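Local coordinates for protein RsfP (Uncultured bacterium, PDB 4GLJ) that probably acts as a methylthioadenosine phosphorylase, splitting methylthioadenosine with phosphate, and also binds the dye rhodamine B, at residues D131-H136 / L277-E282; L206-S211 / H270-Q275; N81-K86 / R291-L296. One frame throughout, in Å; residues are numbered along the deposited sequence.

Interaction 1. Residues D131-H136 / L277-E282. With RHB (N-[9-(2-carboxyphenyl)-6-(diethylamino)-3H-xanthen-3-ylidene]-N-ethylethanaminium), chain B.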
loop_
_atom_site.group_PDB
_atom_site.type_symbol
_atom_site.label_atom_id
_atom_site.label_comp_id
_atom_site.label_asym_id
_atom_site.label_seq_id
_atom_site.Cartn_x
_atom_site.Cartn_y
_atom_site.Cartn_z
ATOM N N ASP A 131 -2.153 -16.310 -11.621
ATOM C CA ASP A 131 -3.175 -17.039 -12.358
ATOM C C ASP A 131 -2.622 -18.026 -13.362
ATOM O O ASP A 131 -3.074 -18.025 -14.543
ATOM C CB ASP A 131 -4.166 -16.060 -13.045
ATOM C CG ASP A 131 -5.406 -16.772 -13.594
ATOM O OD1 ASP A 131 -5.779 -17.879 -13.109
ATOM O OD2 ASP A 131 -6.041 -16.214 -14.522
ATOM N N GLY A 132 -1.688 -18.900 -12.944
ATOM C CA GLY A 132 -1.167 -19.901 -13.893
ATOM C C GLY A 132 0.342 -19.877 -14.213
ATOM O O GLY A 132 0.857 -20.858 -14.725
ATOM N N ALA A 133 1.035 -18.805 -13.873
ATOM C CA ALA A 133 2.473 -18.664 -14.183
ATOM C C ALA A 133 3.118 -17.860 -13.063
ATOM O O ALA A 133 2.545 -16.845 -12.655
ATOM C CB ALA A 133 2.632 -17.924 -15.474
ATOM N N VAL A 134 4.277 -18.306 -12.582
ATOM C CA VAL A 134 5.015 -17.626 -11.491
ATOM C C VAL A 134 6.379 -17.216 -12.059
ATOM O O VAL A 134 7.090 -18.059 -12.709
ATOM C CB VAL A 134 5.244 -18.631 -10.304
ATOM C CG1 VAL A 134 6.113 -18.034 -9.171
ATOM C CG2 VAL A 134 3.911 -19.141 -9.740
ATOM N N ALA A 135 6.760 -15.964 -11.818
ATOM C CA ALA A 135 8.079 -15.443 -12.227
ATOM C C ALA A 135 8.446 -14.358 -11.243
ATOM O O ALA A 135 7.582 -13.560 -10.774
ATOM C CB ALA A 135 8.023 -14.828 -13.641
ATOM N N HIS A 136 9.738 -14.257 -10.960
ATOM C CA HIS A 136 10.218 -13.229 -10.010
ATOM C C HIS A 136 11.387 -12.460 -10.618
ATOM O O HIS A 136 12.515 -12.813 -10.392
ATOM C CB HIS A 136 10.655 -13.934 -8.733
ATOM C CG HIS A 136 9.515 -14.536 -7.955
ATOM N ND1 HIS A 136 8.652 -13.772 -7.192
ATOM C CD2 HIS A 136 9.059 -15.843 -7.878
ATOM C CE1 HIS A 136 7.725 -14.584 -6.657
ATOM N NE2 HIS A 136 7.993 -15.853 -7.038
ATOM N N LEU A 277 11.703 -16.976 -14.501
ATOM C CA LEU A 277 10.436 -17.677 -14.713
ATOM C C LEU A 277 10.454 -18.957 -13.902
ATOM O O LEU A 277 11.384 -19.748 -14.016
ATOM C CB LEU A 277 10.264 -17.988 -16.225
ATOM C CG LEU A 277 8.951 -18.594 -16.741
ATOM C CD1 LEU A 277 7.705 -17.801 -16.393
ATOM C CD2 LEU A 277 8.984 -18.832 -18.278
ATOM N N VAL A 278 9.479 -19.184 -13.039
ATOM C CA VAL A 278 9.498 -20.402 -12.222
ATOM C C VAL A 278 8.689 -21.495 -12.934
ATOM O O VAL A 278 9.094 -22.663 -12.951
ATOM C CB VAL A 278 8.937 -20.146 -10.796
ATOM C CG1 VAL A 278 8.731 -21.433 -10.029
ATOM C CG2 VAL A 278 9.835 -19.188 -9.983
ATOM N N THR A 279 7.554 -21.131 -13.516
ATOM C CA THR A 279 6.671 -22.105 -14.147
ATOM C C THR A 279 7.211 -22.391 -15.541
ATOM O O THR A 279 7.239 -21.485 -16.355
ATOM C CB THR A 279 5.260 -21.498 -14.342
ATOM O OG1 THR A 279 4.808 -20.981 -13.102
ATOM C CG2 THR A 279 4.247 -22.540 -14.945
ATOM N N PRO A 280 7.580 -23.661 -15.837
ATOM C CA PRO A 280 7.986 -24.016 -17.207
ATOM C C PRO A 280 6.848 -23.726 -18.193
ATOM O O PRO A 280 5.680 -23.945 -17.872
ATOM C CB PRO A 280 8.223 -25.530 -17.130
ATOM C CG PRO A 280 8.490 -25.801 -15.681
ATOM C CD PRO A 280 7.589 -24.828 -14.938
ATOM N N VAL A 281 7.181 -23.223 -19.376
ATOM C CA VAL A 281 6.150 -22.944 -20.381
ATOM C C VAL A 281 5.284 -24.216 -20.636
ATOM O O VAL A 281 4.063 -24.133 -20.788
ATOM C CB VAL A 281 6.771 -22.297 -21.658
ATOM C CG1 VAL A 281 5.877 -22.430 -22.893
ATOM C CG2 VAL A 281 7.110 -20.834 -21.379
ATOM N N GLU A 282 5.902 -25.402 -20.598
ATOM C CA GLU A 282 5.168 -26.660 -20.865
ATOM C C GLU A 282 4.184 -26.996 -19.757
ATOM O O GLU A 282 3.263 -27.765 -19.985
ATOM C CB GLU A 282 6.121 -27.842 -21.113
ATOM C CG GLU A 282 7.380 -27.803 -20.270
ATOM C CD GLU A 282 8.438 -26.943 -20.936
ATOM O OE1 GLU A 282 8.786 -25.861 -20.383
ATOM O OE2 GLU A 282 8.891 -27.329 -22.048
HETATM O O2 RHB B . 12.696 -20.536 -9.859
HETATM C C26 RHB B . 13.545 -19.734 -10.292
HETATM C C19 RHB B . 13.927 -18.524 -9.502
HETATM C C14 RHB B . 13.570 -18.248 -8.183
HETATM C C15 RHB B . 14.042 -17.075 -7.611
HETATM C C16 RHB B . 14.837 -16.177 -8.297
HETATM C C17 RHB B . 15.178 -16.449 -9.598
HETATM C C18 RHB B . 14.725 -17.624 -10.179
HETATM C C9 RHB B . 12.728 -19.071 -7.259
HETATM C C8 RHB B . 12.100 -18.346 -6.113
HETATM C C13 RHB B . 12.273 -16.982 -5.921
HETATM C C12 RHB B . 11.684 -16.302 -4.852
HETATM C C11 RHB B . 10.877 -16.980 -3.966
HETATM N N1 RHB B . 10.311 -16.337 -2.842
HETATM C C35 RHB B . 11.415 -15.488 -2.355
HETATM C C36 RHB B . 12.670 -16.344 -2.411
HETATM C C22 RHB B . 9.025 -15.590 -2.958
HETATM C C23 RHB B . 7.841 -16.527 -2.676
HETATM C C10 RHB B . 10.740 -18.348 -4.151
HETATM C C7 RHB B . 11.323 -19.025 -5.216
HETATM O O1 RHB B . 11.124 -20.374 -5.362
HETATM C C1 RHB B . 11.669 -21.121 -6.372
HETATM C C2 RHB B . 12.474 -20.544 -7.345
HETATM C C6 RHB B . 11.386 -22.479 -6.404
HETATM C C5 RHB B . 11.895 -23.288 -7.400
HETATM C C4 RHB B . 12.701 -22.729 -8.383
HETATM C C3 RHB B . 12.992 -21.362 -8.355
HETATM N N2 RHB B . 11.593 -24.663 -7.378
HETATM C C24 RHB B . 10.160 -24.924 -7.617
HETATM C C25 RHB B . 9.796 -26.245 -6.968
HETATM C C33 RHB B . 12.448 -25.398 -8.334
HETATM C C34 RHB B . 12.577 -26.835 -7.866
HETATM O O3 RHB B . 14.133 -19.923 -11.374
#
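Val134 meets the other loop through both of its backbone polar atoms, and Val278 and Thr279 are its partners. Its carbonyl O takes two N-H groups: Val278 N at 2.7 Å, tilted 24° from the carbonyl plane, and Thr279 N at 3.2 Å, in that plane. Its own N-H goes to Thr279 OG1, 2.8 Å from Val134 N. Thr279 can offer that oxygen because OG1 stands anti to its carbonyl carbon, beside the backbone N (chi1 -52°), which leaves CG2 near Gly132 O. An alanine in place of Thr279 would probably leave the Val134 N-H without its acceptor and Gly132 O without the methyl beside it. Between loop 131-136 and the loop joining helices 237-263 and 286-291, the pairing amounts to a single beta bridge, Ala135 to Leu277, rather than a sheet edge. The side chains of Val134 and Val278 run side by side, CG1 of Val134 lying 3.9 Å from CB of Val278. Farther out, Val278 CG2 reaches carboxyl atom O2 of a bound rhodamine B at 3.2 Å, and the dye's C12 lies over one face of the His136 ring, offset toward the rim. The ring's rotation is held by the hydrogen bond of His136 ND1 to Pro177 O of the second subunit.

Interaction 2. Residues L206-S211 / H270-Q275. With RHB (N-[9-(2-carboxyphenyl)-6-(diethylamino)-3H-xanthen-3-ylidene]-N-ethylethanaminium), chain B.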
loop_
_atom_site.group_PDB
_atom_site.type_symbol
_atom_site.label_atom_id
_atom_site.label_comp_id
_atom_site.label_asym_id
_atom_site.label_seq_id
_atom_site.Cartn_x
_atom_site.Cartn_y
_atom_site.Cartn_z
ATOM N N LEU A 206 6.743 -3.890 -15.210
ATOM C CA LEU A 206 6.128 -4.550 -16.355
ATOM C C LEU A 206 7.093 -4.591 -17.561
ATOM O O LEU A 206 7.200 -5.615 -18.241
ATOM C CB LEU A 206 4.792 -3.857 -16.719
ATOM C CG LEU A 206 3.761 -4.032 -15.547
ATOM C CD1 LEU A 206 2.560 -3.083 -15.707
ATOM C CD2 LEU A 206 3.264 -5.492 -15.434
ATOM N N ALA A 207 7.791 -3.493 -17.802
ATOM C CA ALA A 207 8.780 -3.416 -18.900
ATOM C C ALA A 207 9.857 -4.467 -18.611
ATOM O O ALA A 207 10.307 -5.193 -19.534
ATOM C CB ALA A 207 9.400 -1.992 -18.954
ATOM N N ARG A 208 10.293 -4.591 -17.345
ATOM C CA ARG A 208 11.321 -5.582 -17.014
ATOM C C ARG A 208 10.804 -7.010 -17.269
ATOM O O ARG A 208 11.509 -7.851 -17.852
ATOM C CB ARG A 208 11.762 -5.425 -15.557
ATOM C CG ARG A 208 12.930 -6.303 -15.123
ATOM C CD ARG A 208 14.241 -6.194 -15.945
ATOM N NE ARG A 208 14.669 -4.785 -16.040
ATOM C CZ ARG A 208 15.474 -4.201 -15.147
ATOM N NH1 ARG A 208 15.974 -4.927 -14.117
ATOM N NH2 ARG A 208 15.888 -2.942 -15.322
ATOM N N GLU A 209 9.567 -7.291 -16.840
ATOM C CA GLU A 209 8.980 -8.621 -17.080
ATOM C C GLU A 209 8.821 -8.913 -18.556
ATOM O O GLU A 209 8.793 -10.104 -18.960
ATOM C CB GLU A 209 7.593 -8.746 -16.441
ATOM C CG GLU A 209 7.678 -8.789 -14.911
ATOM C CD GLU A 209 6.333 -9.024 -14.264
ATOM O OE1 GLU A 209 5.296 -8.856 -14.982
ATOM O OE2 GLU A 209 6.314 -9.356 -13.026
ATOM N N ALA A 210 8.630 -7.847 -19.335
ATOM C CA ALA A 210 8.496 -7.983 -20.774
ATOM C C ALA A 210 9.839 -7.998 -21.483
ATOM O O ALA A 210 9.885 -7.918 -22.717
ATOM C CB ALA A 210 7.648 -6.874 -21.342
ATOM N N SER A 211 10.924 -8.094 -20.714
ATOM C CA SER A 211 12.310 -8.088 -21.249
ATOM C C SER A 211 12.616 -6.844 -22.128
ATOM O O SER A 211 13.319 -6.947 -23.129
ATOM C CB SER A 211 12.557 -9.403 -22.029
ATOM O OG SER A 211 12.422 -10.534 -21.157
ATOM N N HIS A 270 17.003 -7.553 -21.361
ATOM C CA HIS A 270 16.739 -8.363 -22.511
ATOM C C HIS A 270 16.630 -9.827 -22.227
ATOM O O HIS A 270 15.997 -10.547 -22.968
ATOM C CB HIS A 270 17.699 -8.032 -23.636
ATOM C CG HIS A 270 17.508 -6.655 -24.205
ATOM N ND1 HIS A 270 18.478 -5.983 -24.775
ATOM C CD2 HIS A 270 16.400 -5.839 -24.253
ATOM C CE1 HIS A 270 18.027 -4.808 -25.171
ATOM N NE2 HIS A 270 16.757 -4.725 -24.852
ATOM N N THR A 271 17.245 -10.285 -21.157
ATOM C CA THR A 271 17.150 -11.645 -20.738
ATOM C C THR A 271 16.533 -11.764 -19.339
ATOM O O THR A 271 16.723 -12.801 -18.697
ATOM C CB THR A 271 18.563 -12.286 -20.743
ATOM O OG1 THR A 271 19.480 -11.397 -20.095
ATOM C CG2 THR A 271 19.109 -12.508 -22.213
ATOM N N ALA A 272 15.787 -10.731 -18.872
ATOM C CA ALA A 272 15.301 -10.731 -17.483
ATOM C C ALA A 272 14.343 -11.881 -17.153
ATOM O O ALA A 272 14.340 -12.342 -16.040
ATOM C CB ALA A 272 14.617 -9.406 -17.125
ATOM N N LEU A 273 13.548 -12.331 -18.117
ATOM C CA LEU A 273 12.599 -13.372 -17.844
ATOM C C LEU A 273 13.171 -14.757 -17.727
ATOM O O LEU A 273 12.704 -15.541 -16.911
ATOM C CB LEU A 273 11.360 -13.258 -18.731
ATOM C CG LEU A 273 10.175 -14.031 -18.185
ATOM C CD1 LEU A 273 9.816 -13.469 -16.794
ATOM C CD2 LEU A 273 9.001 -13.870 -19.150
ATOM N N THR A 274 14.275 -15.028 -18.418
ATOM C CA THR A 274 14.809 -16.390 -18.526
ATOM C C THR A 274 15.302 -17.084 -17.253
ATOM O O THR A 274 15.014 -18.253 -17.086
ATOM C CB THR A 274 15.883 -16.495 -19.630
ATOM O OG1 THR A 274 17.089 -15.915 -19.146
ATOM C CG2 THR A 274 15.412 -15.735 -20.875
ATOM N N GLN A 275 16.008 -16.426 -16.334
ATOM C CA GLN A 275 16.217 -17.110 -15.022
ATOM C C GLN A 275 15.198 -16.743 -13.886
ATOM O O GLN A 275 15.279 -17.274 -12.774
ATOM C CB GLN A 275 17.696 -17.062 -14.550
ATOM C CG GLN A 275 18.344 -15.687 -14.599
ATOM C CD GLN A 275 17.801 -14.782 -15.719
ATOM O OE1 GLN A 275 16.736 -14.175 -15.585
ATOM N NE2 GLN A 275 18.542 -14.688 -16.824
HETATM O O2 RHB B . 12.696 -20.536 -9.859
HETATM C C26 RHB B . 13.545 -19.734 -10.292
HETATM C C19 RHB B . 13.927 -18.524 -9.502
HETATM C C14 RHB B . 13.570 -18.248 -8.183
HETATM C C15 RHB B . 14.042 -17.075 -7.611
HETATM C C16 RHB B . 14.837 -16.177 -8.297
HETATM C C17 RHB B . 15.178 -16.449 -9.598
HETATM C C18 RHB B . 14.725 -17.624 -10.179
HETATM C C9 RHB B . 12.728 -19.071 -7.259
HETATM C C8 RHB B . 12.100 -18.346 -6.113
HETATM C C13 RHB B . 12.273 -16.982 -5.921
HETATM C C12 RHB B . 11.684 -16.302 -4.852
HETATM C C11 RHB B . 10.877 -16.980 -3.966
HETATM N N1 RHB B . 10.311 -16.337 -2.842
HETATM C C35 RHB B . 11.415 -15.488 -2.355
HETATM C C36 RHB B . 12.670 -16.344 -2.411
HETATM C C22 RHB B . 9.025 -15.590 -2.958
HETATM C C23 RHB B . 7.841 -16.527 -2.676
HETATM C C10 RHB B . 10.740 -18.348 -4.151
HETATM C C7 RHB B . 11.323 -19.025 -5.216
HETATM O O1 RHB B . 11.124 -20.374 -5.362
HETATM C C1 RHB B . 11.669 -21.121 -6.372
HETATM C C2 RHB B . 12.474 -20.544 -7.345
HETATM C C6 RHB B . 11.386 -22.479 -6.404
HETATM C C5 RHB B . 11.895 -23.288 -7.400
HETATM C C4 RHB B . 12.701 -22.729 -8.383
HETATM C C3 RHB B . 12.992 -21.362 -8.355
HETATM N N2 RHB B . 11.593 -24.663 -7.378
HETATM C C24 RHB B . 10.160 -24.924 -7.617
HETATM C C25 RHB B . 9.796 -26.245 -6.968
HETATM C C33 RHB B . 12.448 -25.398 -8.334
HETATM C C34 RHB B . 12.577 -26.835 -7.866
HETATM O O3 RHB B . 14.133 -19.923 -11.374
HETATM O O HOH W 1 13.908 -12.699 -21.087
#
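A single water joins Ser211 to Leu273: it donates to Ser211 OG at 2.6 Å and accepts from Leu273 N at 3.0 Å. No direct hydrogen bond links the two segments; this water supplies a polar link, and Leu273 CB packs beside the same hydroxyl. Ser211 is the C-prime residue of a Schellman motif, its positive phi of 55° turning the chain out of the helix as Ser211 N bonds back to Arg208 O and Ile212 N to Ala207 O. The loop comes against this last turn and the residues that end it. Ala272 CB comes within 3.4 Å of Arg208 CD, the shortest approach across the segments, and is also close to Arg208 O. Arg208 starts with CG anti to its backbone N; the bend at chi2 (56°) then places CD by the alanine methyl, and chi3 (53°) turns NE onward from there. Its guanidinium is held outside the contact, NH2 on Asp141 O and NH1 weakly on Ser138 O. Leu273 lays CD2 against Glu209 O, 3.8 Å away. The Glu209 carboxylate turns the other way, gripped by Thr127 OG1, Phe128 N and, from the second subunit, Gln178 NE2; the amide N-H groups of Phe128 and Gln178 would probably favour its charged form. His270 brings its CD2 edge, in the ring plane, to 3.5 Å from Ser211 O. The loop therefore packs against the C-terminal end of helix 200-209, which leans through Leu206 and Ala210 on helix 78-87 and through Ala207 on strand 213-221, while His270 bonds through NE2 to Arg91 O, stacks edge-to-face with Tyr92 and meets Ala213 of that same strand.

Interaction 3. Residues N81-K86 / R291-L296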
loop_
_atom_site.group_PDB
_atom_site.type_symbol
_atom_site.label_atom_id
_atom_site.label_comp_id
_atom_site.label_asym_id
_atom_site.label_seq_id
_atom_site.Cartn_x
_atom_site.Cartn_y
_atom_site.Cartn_z
ATOM N N ASN A 81 -0.412 -1.290 -22.144
ATOM C CA ASN A 81 0.553 -0.416 -22.821
ATOM C C ASN A 81 1.889 -1.140 -23.073
ATOM O O ASN A 81 2.429 -1.087 -24.172
ATOM C CB ASN A 81 0.838 0.814 -21.949
ATOM C CG ASN A 81 -0.348 1.793 -21.897
ATOM O OD1 ASN A 81 -1.281 1.671 -22.726
ATOM N ND2 ASN A 81 -0.294 2.792 -20.987
ATOM N N ILE A 82 2.366 -1.857 -22.056
ATOM C CA ILE A 82 3.690 -2.503 -22.155
ATOM C C ILE A 82 3.484 -3.693 -23.036
ATOM O O ILE A 82 4.321 -3.952 -23.880
ATOM C CB ILE A 82 4.200 -2.885 -20.701
ATOM C CG1 ILE A 82 4.619 -1.624 -19.918
ATOM C CG2 ILE A 82 5.390 -3.843 -20.792
ATOM C CD1 ILE A 82 5.636 -0.707 -20.594
ATOM N N TYR A 83 2.352 -4.422 -22.903
ATOM C CA TYR A 83 2.148 -5.593 -23.738
ATOM C C TYR A 83 2.098 -5.163 -25.233
ATOM O O TYR A 83 2.703 -5.789 -26.144
ATOM C CB TYR A 83 0.844 -6.316 -23.400
ATOM C CG TYR A 83 0.743 -7.724 -24.015
ATOM C CD1 TYR A 83 1.160 -8.854 -23.300
ATOM C CD2 TYR A 83 0.249 -7.934 -25.322
ATOM C CE1 TYR A 83 1.070 -10.145 -23.860
ATOM C CE2 TYR A 83 0.162 -9.217 -25.890
ATOM C CZ TYR A 83 0.584 -10.313 -25.140
ATOM O OH TYR A 83 0.548 -11.584 -25.682
ATOM N N ALA A 84 1.348 -4.107 -25.509
ATOM C CA ALA A 84 1.239 -3.596 -26.897
ATOM C C ALA A 84 2.630 -3.233 -27.496
ATOM O O ALA A 84 2.909 -3.547 -28.643
ATOM C CB ALA A 84 0.294 -2.400 -26.906
ATOM N N LEU A 85 3.507 -2.635 -26.698
ATOM C CA LEU A 85 4.807 -2.176 -27.202
ATOM C C LEU A 85 5.649 -3.430 -27.427
ATOM O O LEU A 85 6.347 -3.530 -28.428
ATOM C CB LEU A 85 5.487 -1.227 -26.214
ATOM C CG LEU A 85 4.809 0.141 -26.054
ATOM C CD1 LEU A 85 5.518 0.988 -25.005
ATOM C CD2 LEU A 85 4.761 0.908 -27.400
ATOM N N LYS A 86 5.577 -4.388 -26.493
ATOM C CA LYS A 86 6.146 -5.715 -26.777
ATOM C C LYS A 86 5.724 -6.345 -28.105
ATOM O O LYS A 86 6.583 -6.853 -28.832
ATOM C CB LYS A 86 5.878 -6.708 -25.615
ATOM C CG LYS A 86 6.682 -7.982 -25.812
ATOM C CD LYS A 86 8.193 -7.651 -25.626
ATOM C CE LYS A 86 8.962 -8.989 -25.743
ATOM N NZ LYS A 86 10.426 -8.827 -25.425
ATOM N N ARG A 291 -2.357 -15.768 -22.868
ATOM C CA ARG A 291 -2.327 -14.441 -22.245
ATOM C C ARG A 291 -0.873 -13.912 -22.189
ATOM O O ARG A 291 -0.623 -12.705 -22.254
ATOM C CB ARG A 291 -2.884 -14.561 -20.814
ATOM C CG ARG A 291 -3.236 -13.244 -20.142
ATOM C CD ARG A 291 -3.871 -13.380 -18.743
ATOM N NE ARG A 291 -3.069 -14.219 -17.848
ATOM C CZ ARG A 291 -3.388 -15.462 -17.496
ATOM N NH1 ARG A 291 -4.518 -16.070 -17.904
ATOM N NH2 ARG A 291 -2.570 -16.109 -16.707
ATOM N N LEU A 292 0.088 -14.795 -21.985
ATOM C CA LEU A 292 1.469 -14.324 -21.834
ATOM C C LEU A 292 2.302 -14.403 -23.088
ATOM O O LEU A 292 3.540 -14.173 -23.036
ATOM C CB LEU A 292 2.182 -15.151 -20.748
ATOM C CG LEU A 292 1.531 -15.098 -19.327
ATOM C CD1 LEU A 292 2.372 -16.024 -18.415
ATOM C CD2 LEU A 292 1.500 -13.644 -18.840
ATOM N N ALA A 293 1.648 -14.742 -24.205
ATOM C CA ALA A 293 2.382 -15.148 -25.420
ATOM C C ALA A 293 3.547 -14.210 -25.800
ATOM O O ALA A 293 4.702 -14.658 -25.976
ATOM C CB ALA A 293 1.399 -15.303 -26.577
ATOM N N ALA A 294 3.265 -12.912 -25.946
ATOM C CA ALA A 294 4.325 -11.942 -26.378
ATOM C C ALA A 294 5.543 -11.821 -25.419
ATOM O O ALA A 294 6.608 -11.354 -25.830
ATOM C CB ALA A 294 3.735 -10.569 -26.594
ATOM N N LEU A 295 5.403 -12.266 -24.166
ATOM C CA LEU A 295 6.458 -12.108 -23.163
ATOM C C LEU A 295 7.339 -13.335 -23.103
ATOM O O LEU A 295 8.441 -13.300 -22.549
ATOM C CB LEU A 295 5.853 -11.933 -21.767
ATOM C CG LEU A 295 4.702 -10.950 -21.648
ATOM C CD1 LEU A 295 4.099 -11.003 -20.233
ATOM C CD2 LEU A 295 5.149 -9.532 -22.028
ATOM N N LEU A 296 6.854 -14.439 -23.657
ATOM C CA LEU A 296 7.544 -15.681 -23.482
ATOM C C LEU A 296 8.492 -15.917 -24.643
ATOM O O LEU A 296 8.235 -15.501 -25.789
ATOM C CB LEU A 296 6.534 -16.844 -23.379
ATOM C CG LEU A 296 5.759 -16.756 -22.052
ATOM C CD1 LEU A 296 4.617 -17.755 -22.094
ATOM C CD2 LEU A 296 6.630 -16.941 -20.807
#
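Tyr83 reaches Ala294 and its neighbours in the C-terminal tail, the larger share of what helix 78-87 contributes. From CB, chi1 of -166° sets CG anti to the backbone N; the ring beyond it reaches segment 291-296. CD1 lies 4.2 Å from Leu295 CD2. One atom farther, CE1 comes to 3.5 Å from Arg291 O, the last carbonyl of helix 286-291. CZ has the methyl of Ala294 beside it, CB at 3.5 Å, and CE1 and CE2 touch the same methyl at slightly longer range. At the tip, Tyr83 OH accepts the N-H of Ala294, 3.0 Å from N and nearly straight at 167°. Ala294 thus gives its amide N-H to the phenol oxygen and rests its methyl against CZ, CE1 and CE2, within a short 3-10 turn that follows the helix. Lys86, one turn on, meets the carbonyl of Ala294, with CG also near its CB. Its chain bends at chi2 (69°) and runs past that carbonyl, with CE 3.3 Å from Ala294 O. The ammonium then goes on beyond the tail: NZ bonds to Ala210 O and so ties helix 78-87 to the end of helix 200-209. Helix 78-87 has its inner side on the central sheet, with Leu85 against Ala17 and Ile19 of strand 16-20 and Ala60 of strand 57-63, and Ile82 against Ile93 of strand 92-101, while the tail packs on the side that carries Tyr83 and Lys86.

In the fold
Along the chain from the N terminus, helix 78-87 supplies the first half of interaction 3, loop 131-136 that of interaction 1, and the end of helix 200-209 that of interaction 2. The partners then follow in reverse order, 270-275, 277-282 and 291-296. The three loops are therefore concentric, with interaction 2 innermost and interaction 3 outermost, and none cross. All three partners belong to the C-terminal region beyond helix 237-263, which is thereby tied back to two helices and one loop of the phosphorylase core. The contacts also touch one another: Leu273 CD1 packs on Ala135 CB, Leu273 CD2 on Leu295 O, and Ala133 CB on Leu292 CD1.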